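Local coordinates for Lin2111 protein (Listeria innocua, PDB 3EDP) that is of uncharacterised function but probably acts as a DNA-binding transcription regulator of the GntR family, with a UTRA domain following its helix-turn-helix region, at residues K76-A79 with Q80-L83; G118-E121 with N122-V125; I164-V167 with N168-K171. All coordinates share one frame; numbering follows the deposited sequence.

Contact 1. Residues K76-A79 with Q80-L83; sequences KLTA and QNIL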
loop_
_atom_site.group_PDB
_atom_site.type_symbol
_atom_site.label_atom_id
_atom_site.label_comp_id
_atom_site.label_asym_id
_atom_site.label_seq_id
_atom_site.Cartn_x
_atom_site.Cartn_y
_atom_site.Cartn_z
ATOM N N LYS A 76 -12.907 -23.637 -6.098
ATOM C CA LYS A 76 -13.943 -24.070 -5.169
ATOM C C LYS A 76 -13.605 -23.666 -3.740
ATOM O O LYS A 76 -12.507 -23.934 -3.253
ATOM C CB LYS A 76 -14.116 -25.590 -5.251
ATOM C CG LYS A 76 -15.153 -26.046 -6.266
ATOM C CD LYS A 76 -16.505 -26.283 -5.601
ATOM C CE LYS A 76 -16.479 -27.542 -4.736
ATOM N NZ LYS A 76 -17.700 -27.674 -3.889
ATOM N N LEU A 77 -14.550 -23.023 -3.069
ATOM C CA LEU A 77 -14.348 -22.653 -1.676
ATOM C C LEU A 77 -14.739 -23.804 -0.757
ATOM O O LEU A 77 -15.687 -23.702 0.029
ATOM C CB LEU A 77 -15.129 -21.384 -1.325
ATOM C CG LEU A 77 -14.649 -20.071 -1.953
ATOM C CD1 LEU A 77 -15.656 -18.965 -1.689
ATOM C CD2 LEU A 77 -13.254 -19.671 -1.444
ATOM N N THR A 78 -14.008 -24.907 -0.863
ATOM C CA THR A 78 -14.231 -26.042 0.023
ATOM C C THR A 78 -13.700 -25.687 1.400
ATOM O O THR A 78 -13.060 -24.650 1.578
ATOM C CB THR A 78 -13.498 -27.295 -0.466
ATOM O OG1 THR A 78 -12.088 -27.041 -0.495
ATOM C CG2 THR A 78 -13.981 -27.692 -1.864
ATOM N N ALA A 79 -13.963 -26.547 2.373
ATOM C CA ALA A 79 -13.496 -26.312 3.729
ATOM C C ALA A 79 -11.978 -26.273 3.734
ATOM O O ALA A 79 -11.364 -25.471 4.444
ATOM C CB ALA A 79 -14.007 -27.400 4.663
ATOM N N GLN A 80 -11.376 -27.134 2.924
ATOM C CA GLN A 80 -9.921 -27.221 2.866
ATOM C C GLN A 80 -9.302 -25.952 2.280
ATOM O O GLN A 80 -8.325 -25.421 2.813
ATOM C CB GLN A 80 -9.481 -28.445 2.055
ATOM C CG GLN A 80 -7.984 -28.692 2.111
ATOM C CD GLN A 80 -7.460 -28.738 3.536
ATOM O OE1 GLN A 80 -6.471 -28.079 3.869
ATOM N NE2 GLN A 80 -8.129 -29.508 4.389
ATOM N N ASN A 81 -9.859 -25.481 1.172
ATOM C CA ASN A 81 -9.337 -24.290 0.519
ATOM C C ASN A 81 -9.468 -23.056 1.405
ATOM O O ASN A 81 -8.562 -22.225 1.461
ATOM C CB ASN A 81 -9.996 -24.080 -0.849
ATOM C CG ASN A 81 -9.424 -25.014 -1.917
ATOM O OD1 ASN A 81 -8.383 -25.655 -1.711
ATOM N ND2 ASN A 81 -10.097 -25.091 -3.063
ATOM N N ILE A 82 -10.587 -22.953 2.111
ATOM C CA ILE A 82 -10.798 -21.833 3.017
ATOM C C ILE A 82 -9.739 -21.845 4.107
ATOM O O ILE A 82 -9.122 -20.814 4.402
ATOM C CB ILE A 82 -12.210 -21.839 3.619
ATOM C CG1 ILE A 82 -13.229 -21.420 2.557
ATOM C CG2 ILE A 82 -12.289 -20.885 4.793
ATOM C CD1 ILE A 82 -14.670 -21.846 2.873
ATOM N N LEU A 83 -9.514 -23.022 4.681
ATOM C CA LEU A 83 -8.459 -23.207 5.674
ATOM C C LEU A 83 -7.101 -22.778 5.115
ATOM O O LEU A 83 -6.320 -22.126 5.797
ATOM C CB LEU A 83 -8.403 -24.672 6.120
ATOM C CG LEU A 83 -7.362 -25.012 7.188
ATOM C CD1 LEU A 83 -7.473 -24.066 8.379
ATOM C CD2 LEU A 83 -7.504 -26.463 7.631
#

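Contact 2. Residues G118-E121 with N122-V125; sequences GMKE and NELV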
loop_
_atom_site.group_PDB
_atom_site.type_symbol
_atom_site.label_atom_id
_atom_site.label_comp_id
_atom_site.label_asym_id
_atom_site.label_seq_id
_atom_site.Cartn_x
_atom_site.Cartn_y
_atom_site.Cartn_z
ATOM N N GLY A 118 -5.043 -2.494 -19.155
ATOM C CA GLY A 118 -4.606 -2.436 -20.536
ATOM C C GLY A 118 -4.585 -3.827 -21.138
ATOM O O GLY A 118 -3.602 -4.223 -21.759
HETATM N N MSE A 119 -5.673 -4.571 -20.936
HETATM C CA MSE A 119 -5.806 -5.927 -21.467
HETATM C C MSE A 119 -7.069 -6.053 -22.323
HETATM O O MSE A 119 -7.809 -5.083 -22.502
HETATM C CB MSE A 119 -5.825 -6.954 -20.326
HETATM C CG MSE A 119 -7.065 -6.891 -19.444
HETATM SE SE MSE A 119 -6.927 -7.942 -17.796
HETATM C CE MSE A 119 -6.837 -9.727 -18.572
ATOM N N LYS A 120 -7.315 -7.248 -22.851
ATOM C CA LYS A 120 -8.499 -7.481 -23.674
ATOM C C LYS A 120 -9.723 -7.786 -22.816
ATOM O O LYS A 120 -9.655 -8.581 -21.878
ATOM C CB LYS A 120 -8.251 -8.610 -24.676
ATOM C CG LYS A 120 -7.106 -8.339 -25.635
ATOM C CD LYS A 120 -7.210 -6.940 -26.228
ATOM C CE LYS A 120 -6.157 -6.706 -27.307
ATOM N NZ LYS A 120 -6.382 -7.566 -28.504
ATOM N N GLU A 121 -10.842 -7.153 -23.157
ATOM C CA GLU A 121 -12.078 -7.241 -22.379
ATOM C C GLU A 121 -12.559 -8.673 -22.132
ATOM O O GLU A 121 -13.249 -8.941 -21.148
ATOM C CB GLU A 121 -13.186 -6.414 -23.041
ATOM C CG GLU A 121 -13.334 -6.645 -24.542
ATOM C CD GLU A 121 -12.215 -6.006 -25.358
ATOM O OE1 GLU A 121 -11.529 -5.102 -24.829
ATOM O OE2 GLU A 121 -12.025 -6.408 -26.529
ATOM N N ASN A 122 -12.181 -9.586 -23.020
ATOM C CA ASN A 122 -12.617 -10.976 -22.940
ATOM C C ASN A 122 -11.618 -11.878 -22.223
ATOM O O ASN A 122 -11.874 -13.062 -22.012
ATOM C CB ASN A 122 -12.887 -11.525 -24.340
ATOM C CG ASN A 122 -11.692 -11.373 -25.262
ATOM O OD1 ASN A 122 -11.230 -10.259 -25.520
ATOM N ND2 ASN A 122 -11.184 -12.493 -25.766
ATOM N N GLU A 123 -10.472 -11.322 -21.857
ATOM C CA GLU A 123 -9.481 -12.075 -21.101
ATOM C C GLU A 123 -9.918 -12.187 -19.644
ATOM O O GLU A 123 -10.722 -11.390 -19.166
ATOM C CB GLU A 123 -8.100 -11.432 -21.241
ATOM C CG GLU A 123 -7.547 -11.532 -22.663
ATOM C CD GLU A 123 -6.229 -10.806 -22.841
ATOM O OE1 GLU A 123 -5.337 -11.367 -23.511
ATOM O OE2 GLU A 123 -6.082 -9.680 -22.315
ATOM N N LEU A 124 -9.400 -13.188 -18.943
ATOM C CA LEU A 124 -9.940 -13.548 -17.643
ATOM C C LEU A 124 -9.201 -12.925 -16.463
ATOM O O LEU A 124 -7.997 -12.678 -16.528
ATOM C CB LEU A 124 -9.964 -15.070 -17.499
ATOM C CG LEU A 124 -10.677 -15.803 -18.638
ATOM C CD1 LEU A 124 -10.506 -17.307 -18.481
ATOM C CD2 LEU A 124 -12.153 -15.417 -18.692
ATOM N N VAL A 125 -9.943 -12.695 -15.383
ATOM C CA VAL A 125 -9.387 -12.232 -14.122
ATOM C C VAL A 125 -10.012 -13.021 -12.981
ATOM O O VAL A 125 -11.145 -13.487 -13.088
ATOM C CB VAL A 125 -9.653 -10.714 -13.881
ATOM C CG1 VAL A 125 -9.083 -9.877 -15.020
ATOM C CG2 VAL A 125 -11.147 -10.437 -13.707
#

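Contact 3. Residues I164-V167 with N168-K171; sequences IELV and NSGK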
loop_
_atom_site.group_PDB
_atom_site.type_symbol
_atom_site.label_atom_id
_atom_site.label_comp_id
_atom_site.label_asym_id
_atom_site.label_seq_id
_atom_site.Cartn_x
_atom_site.Cartn_y
_atom_site.Cartn_z
ATOM N N ILE A 164 -0.213 -7.788 0.199
ATOM C CA ILE A 164 1.004 -7.429 -0.515
ATOM C C ILE A 164 1.729 -8.702 -0.911
ATOM O O ILE A 164 2.196 -8.847 -2.048
ATOM C CB ILE A 164 1.936 -6.560 0.348
ATOM C CG1 ILE A 164 1.300 -5.202 0.615
ATOM C CG2 ILE A 164 3.270 -6.372 -0.333
ATOM C CD1 ILE A 164 2.175 -4.310 1.453
ATOM N N GLU A 165 1.808 -9.640 0.024
ATOM C CA GLU A 165 2.409 -10.929 -0.295
ATOM C C GLU A 165 1.670 -11.588 -1.463
ATOM O O GLU A 165 2.292 -12.062 -2.411
ATOM C CB GLU A 165 2.446 -11.842 0.928
ATOM C CG GLU A 165 2.985 -13.230 0.626
ATOM C CD GLU A 165 3.485 -13.940 1.874
ATOM O OE1 GLU A 165 4.099 -15.016 1.746
ATOM O OE2 GLU A 165 3.264 -13.422 2.986
ATOM N N LEU A 166 0.341 -11.581 -1.414
ATOM C CA LEU A 166 -0.455 -12.216 -2.469
ATOM C C LEU A 166 -0.220 -11.538 -3.825
ATOM O O LEU A 166 -0.015 -12.205 -4.842
ATOM C CB LEU A 166 -1.951 -12.183 -2.123
ATOM C CG LEU A 166 -2.894 -12.714 -3.216
ATOM C CD1 LEU A 166 -2.600 -14.170 -3.491
ATOM C CD2 LEU A 166 -4.362 -12.536 -2.844
ATOM N N VAL A 167 -0.246 -10.207 -3.832
ATOM C CA VAL A 167 -0.065 -9.452 -5.070
ATOM C C VAL A 167 1.333 -9.666 -5.646
ATOM O O VAL A 167 1.541 -9.624 -6.858
ATOM C CB VAL A 167 -0.313 -7.946 -4.863
ATOM C CG1 VAL A 167 0.117 -7.175 -6.088
ATOM C CG2 VAL A 167 -1.783 -7.687 -4.562
ATOM N N ASN A 168 2.282 -9.927 -4.760
ATOM C CA ASN A 168 3.668 -10.130 -5.149
ATOM C C ASN A 168 3.941 -11.558 -5.617
ATOM O O ASN A 168 5.046 -11.877 -6.049
ATOM C CB ASN A 168 4.563 -9.811 -3.956
ATOM C CG ASN A 168 5.964 -9.491 -4.358
ATOM O OD1 ASN A 168 6.918 -9.967 -3.749
ATOM N ND2 ASN A 168 6.106 -8.684 -5.395
ATOM N N SER A 169 2.933 -12.419 -5.536
ATOM C CA SER A 169 3.158 -13.854 -5.692
ATOM C C SER A 169 2.973 -14.396 -7.121
ATOM O O SER A 169 3.126 -15.592 -7.360
ATOM C CB SER A 169 2.252 -14.631 -4.723
ATOM O OG SER A 169 0.954 -14.778 -5.268
ATOM N N GLY A 170 2.631 -13.530 -8.066
ATOM C CA GLY A 170 2.418 -13.969 -9.434
ATOM C C GLY A 170 3.653 -13.817 -10.311
ATOM O O GLY A 170 4.787 -13.892 -9.836
ATOM N N LYS A 171 3.421 -13.603 -11.602
ATOM C CA LYS A 171 4.486 -13.485 -12.598
ATOM C C LYS A 171 5.458 -12.329 -12.322
ATOM O O LYS A 171 6.664 -12.480 -12.473
ATOM C CB LYS A 171 3.848 -13.307 -13.980
ATOM C CG LYS A 171 4.780 -13.468 -15.162
ATOM C CD LYS A 171 3.973 -13.498 -16.458
ATOM C CE LYS A 171 4.868 -13.421 -17.683
ATOM N NZ LYS A 171 4.065 -13.277 -18.928
HETATM O O HOH W 1 2.708 -10.918 -8.883
#

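Contact 1. Residues K76-A79 with Q80-L83
T78 caps N81 at the start of helix 79-86, a worked example of an N-cap reinforced by a second side chain. T78 occupies the N-cap position, and its OG1 accepts from N81 N at 3.2 Å, along a nearly straight N-H line of 167°. The hydroxyl is brought there by a chi1 of 61°, which sets OG1 between the backbone N and the carbonyl carbon and leaves CG2 beside the backbone N. An N-H of the first helical turn is thereby given a side-chain acceptor.

The side chain of N81 makes a separate bond, back to K76. With CG opposite its carbonyl carbon (chi1 -77°), the amide folds past T78 OG1 and back over the incoming chain, and ND2 donates to K76 O at 2.7 Å. The bond lies in the carbonyl plane of K76 and close to the amide plane of N81, which favours this rotation of the flat amide. K76 O also takes a weak bond from T78 N across the inverse gamma turn centred on L77, so this one oxygen accepts both the weak bond of the turn and the bond from N81.

Regular helical bonding follows at once: I82 N reaches T78 O and L83 N reaches A79 O. L77 packs its side chain on I101 and F104 of strand 99-108, while N81 also packs on A155, which places this helix start beside the sheet of the UTRA domain. The apolar link between L77 and the helix is slight, with I82 CD1 lying 4.2 Å from L77 CB and 3.5 Å from L77 O.

Contact 2. Residues G118-E121 with N122-V125
K120 lies over one face of the E123 carboxylate, its CB 3.5 Å from E123 CD and its CG also above that carbon. From the same side K120 N donates to E123 OE2 at 2.8 Å, coming in 44° out of the carboxylate plane. On the other side CE of M119, a selenomethionine in the model, stands off-centre, 3.8 Å from E123 OE2, while M119 CB meets that oxygen at the edge, 3.4 Å away.

This geometry belongs to the type I beta turn K120 to E123, which carries the chain from helix 110-117 into strand 124-134. The turn is closed in the usual way by E123 N bonding to K120 O. The side chain of E123 then runs back beside the same residue to take its N-H, so K120 is held at both its amide and its carbonyl. An extended chain beyond CG (chi2 175°) gives E123 the length for this return.

M119, just before the turn, packs alongside it. Its CG stands between the backbone N and the carbonyl carbon (chi1 68°), and the final bend at SE swings CE to within 3.4 Å of E123 CB, while SE itself meets V125 CG1 at 4.0 Å. The same side chain reaches P146 of strand 137-146. From within the turn, E121 OE1 reaches out to a salt bridge with K111, and E123 OE1 has K66 as a long, weak ion partner.

The carboxylate is engaged here by a neutral backbone N-H and lined by aliphatic groups, and not by a close ion pair within the turn; K120 NZ stays 6.4 Å from E123 OE1, so any attraction between the two charges is probably weak.

Contact 3. Residues I164-V167 with N168-K171
L166 O is gripped twice by S169, once by the hydroxyl and once by the backbone. OG donates at 2.8 Å, only modestly tilted from the carbonyl plane, whereas S169 N comes from well above that plane at 3.0 Å. A chi1 of 82° keeps OG on the carbonyl's side, where L166 CD1 also lies 4.0 Å from it. This is the C-terminal end of helix 163-167, finished by a side chain as well as by the main chain.

One step back, N168 N bonds to I164 O at 2.9 Å, the last ordinary helical link, and adds a weak bond to E165 O; the CB of N168 lies close to I164 O as well. One step on, a water bridges V167 and G170, donating to V167 O and accepting from G170 N, each at 2.7 Å. V167 O takes a further bond from Y150 OH.

Beyond these bonds the short helix packs on two neighbours: V167 lies on I217 and A218 of strand 215-225, while I164 and E165 face L177 and F175 of the second subunit.

Overall arrangement
The three contacts illustrate one theme, the junction between a helix and non-helical chain, at separate places in the molecule. Contact 1 begins a helix, contact 2 leads away from one into a strand, and contact 3 ends one. None touches another. The centres of contact 1 and contact 2 are about 27 Å apart, on opposite sides of the chain's centre. Contact 3 has its centre about 20 Å from that of contact 1 and about 19 Å from that of contact 2. Contacts 2 and 3 both belong to the UTRA domain, whose six-stranded antiparallel sheet receives side chains from each of the three. Contact 3 alone reaches the second subunit.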